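Local coordinates for protein 4-oxalocrotonase tautomerase isozyme (Methylibium petroleiphilum, PDB 4FDX) that is a small beta-alpha-beta enzyme of the 4-oxalocrotonase tautomerase family in the MIF clan, here assembled from six chains, at residues 22-27 with 38-43. Residues are numbered along the deposited sequence; the frame is centred on the assembly and turned at random.
Sequences AITEAV and VRILIN
Less than two turns of helix, 22-27, lie against the entry to strand 39-45, the CA atoms coming nearest (6.3 Å) at T24 and V38, the residue just before the strand. I23 and V27 point at V38 and I40, which alternate with R39 and so turn their side chains to the same, helix-covered side; T24 meets them from the flank. With chi2 fully extended (-180°), I40 brings CD1 against both I23 and T24, 3.7 Å from I23 CG2 and 3.4 Å from T24 OG1. The latter is a carbon resting on a hydroxyl, a van der Waals touch. V38 meets V27 mainly through CG2, 3.7 Å from V27 CG1, while its CG1 lies by the T24 side chain, whose own methyl CG2 is 4.0 Å from V38 CB. T24 has its OG1 beside the backbone N (chi1 -64°), where it hydrogen-bonds V20 O one helical turn back. The same oxygen receives a bond from a water, 2.8 Å from water to T24 OG1, and that water also donates to V38 O at 2.8 Å, bridging the two segments in an otherwise apolar contact. The pairing belongs to the beta-alpha-beta crossover of strand 2-8, helix 13-31 and strand 39-45: I23 and V27 also cover I3 of strand 2-8, which runs parallel to strand 39-45. A neighbouring subunit extends the sheet antiparallel at R39, I40 and L41 and lays its G54 on T24, while I23 and V27 pack on V27 and I23 of a third subunit.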
loop_
_atom_site.group_PDB
_atom_site.type_symbol
_atom_site.label_atom_id
_atom_site.label_comp_id
_atom_site.label_asym_id
_atom_site.label_seq_id
_atom_site.Cartn_x
_atom_site.Cartn_y
_atom_site.Cartn_z
ATOM N N ALA B 22 20.818 -1.213 -5.140
ATOM C CA ALA B 22 20.700 -0.968 -6.547
ATOM C C ALA B 22 19.481 -0.120 -6.850
ATOM O O ALA B 22 19.552 0.832 -7.628
ATOM C CB ALA B 22 20.677 -2.317 -7.264
ATOM N N ILE B 23 18.369 -0.428 -6.176
ATOM C CA ILE B 23 17.150 0.408 -6.395
ATOM C C ILE B 23 17.399 1.831 -5.934
ATOM O O ILE B 23 17.011 2.807 -6.592
ATOM C CB ILE B 23 15.882 -0.224 -5.707
ATOM C CG1 ILE B 23 15.529 -1.529 -6.430
ATOM C CG2 ILE B 23 14.687 0.760 -5.718
ATOM C CD1 ILE B 23 14.532 -2.421 -5.654
ATOM N N THR B 24 18.023 1.985 -4.781
ATOM C CA THR B 24 18.288 3.336 -4.241
ATOM C C THR B 24 19.113 4.156 -5.209
ATOM O O THR B 24 18.725 5.247 -5.544
ATOM C CB THR B 24 18.996 3.225 -2.880
ATOM O OG1 THR B 24 18.052 2.569 -1.955
ATOM C CG2 THR B 24 19.287 4.594 -2.306
ATOM N N GLU B 25 20.215 3.574 -5.687
ATOM C CA GLU B 25 21.074 4.321 -6.615
ATOM C C GLU B 25 20.371 4.602 -7.954
ATOM O O GLU B 25 20.596 5.705 -8.506
ATOM C CB GLU B 25 22.385 3.537 -6.769
ATOM C CG GLU B 25 23.218 3.521 -5.477
ATOM C CD GLU B 25 23.494 4.894 -4.821
ATOM O OE1 GLU B 25 23.549 5.944 -5.502
ATOM O OE2 GLU B 25 23.630 4.943 -3.584
ATOM N N ALA B 26 19.493 3.701 -8.414
ATOM C CA ALA B 26 18.679 3.921 -9.633
ATOM C C ALA B 26 17.822 5.166 -9.443
ATOM O O ALA B 26 17.738 5.988 -10.348
ATOM C CB ALA B 26 17.810 2.692 -9.952
ATOM N N VAL B 27 17.236 5.322 -8.246
ATOM C CA VAL B 27 16.274 6.427 -7.948
ATOM C C VAL B 27 17.099 7.732 -7.809
ATOM O O VAL B 27 16.738 8.744 -8.409
ATOM C CB VAL B 27 15.499 6.074 -6.672
ATOM C CG1 VAL B 27 14.781 7.322 -6.115
ATOM C CG2 VAL B 27 14.450 5.027 -7.035
ATOM N N VAL B 38 15.638 8.559 0.066
ATOM C CA VAL B 38 15.108 7.320 -0.570
ATOM C C VAL B 38 14.909 6.227 0.465
ATOM O O VAL B 38 15.882 5.772 1.085
ATOM C CB VAL B 38 16.004 6.792 -1.699
ATOM C CG1 VAL B 38 15.333 5.613 -2.406
ATOM C CG2 VAL B 38 16.195 7.922 -2.706
ATOM N N ARG B 39 13.636 5.876 0.692
ATOM C CA ARG B 39 13.341 4.780 1.643
ATOM C C ARG B 39 12.676 3.602 0.915
ATOM O O ARG B 39 11.921 3.807 -0.033
ATOM C CB ARG B 39 12.389 5.285 2.726
ATOM C CG ARG B 39 13.141 6.208 3.693
ATOM C CD ARG B 39 12.127 7.001 4.544
ATOM N NE ARG B 39 12.926 7.645 5.598
ATOM C CZ ARG B 39 13.792 8.619 5.351
ATOM N NH1 ARG B 39 13.903 9.208 4.176
ATOM N NH2 ARG B 39 14.517 9.106 6.375
ATOM N N ILE B 40 13.123 2.379 1.217
ATOM C CA ILE B 40 12.497 1.218 0.629
ATOM C C ILE B 40 11.949 0.358 1.761
ATOM O O ILE B 40 12.650 0.102 2.828
ATOM C CB ILE B 40 13.581 0.387 -0.150
ATOM C CG1 ILE B 40 14.206 1.312 -1.226
ATOM C CG2 ILE B 40 12.849 -0.812 -0.788
ATOM C CD1 ILE B 40 15.264 0.697 -2.079
ATOM N N LEU B 41 10.733 -0.150 1.534
ATOM C CA LEU B 41 10.071 -1.051 2.499
ATOM C C LEU B 41 9.896 -2.352 1.703
ATOM O O LEU B 41 9.355 -2.288 0.593
ATOM C CB LEU B 41 8.646 -0.523 2.871
ATOM C CG LEU B 41 8.673 0.721 3.727
ATOM C CD1 LEU B 41 9.411 1.961 3.195
ATOM C CD2 LEU B 41 7.231 1.027 4.017
ATOM N N ILE B 42 10.294 -3.474 2.267
ATOM C CA ILE B 42 10.143 -4.781 1.582
ATOM C C ILE B 42 9.064 -5.539 2.267
ATOM O O ILE B 42 9.034 -5.725 3.532
ATOM C CB ILE B 42 11.440 -5.585 1.660
ATOM C CG1 ILE B 42 12.515 -4.933 0.804
ATOM C CG2 ILE B 42 11.185 -6.977 1.147
ATOM C CD1 ILE B 42 13.904 -5.606 1.034
ATOM N N ASN B 43 8.114 -6.007 1.472
ATOM C CA ASN B 43 7.004 -6.839 1.969
ATOM C C ASN B 43 7.167 -8.166 1.318
ATOM O O ASN B 43 7.092 -8.269 0.130
ATOM C CB ASN B 43 5.664 -6.194 1.633
ATOM C CG ASN B 43 4.505 -7.075 2.078
ATOM O OD1 ASN B 43 4.419 -7.514 3.266
ATOM N ND2 ASN B 43 3.629 -7.422 1.097
HETATM O O HOH W 1 17.105 3.246 0.593
#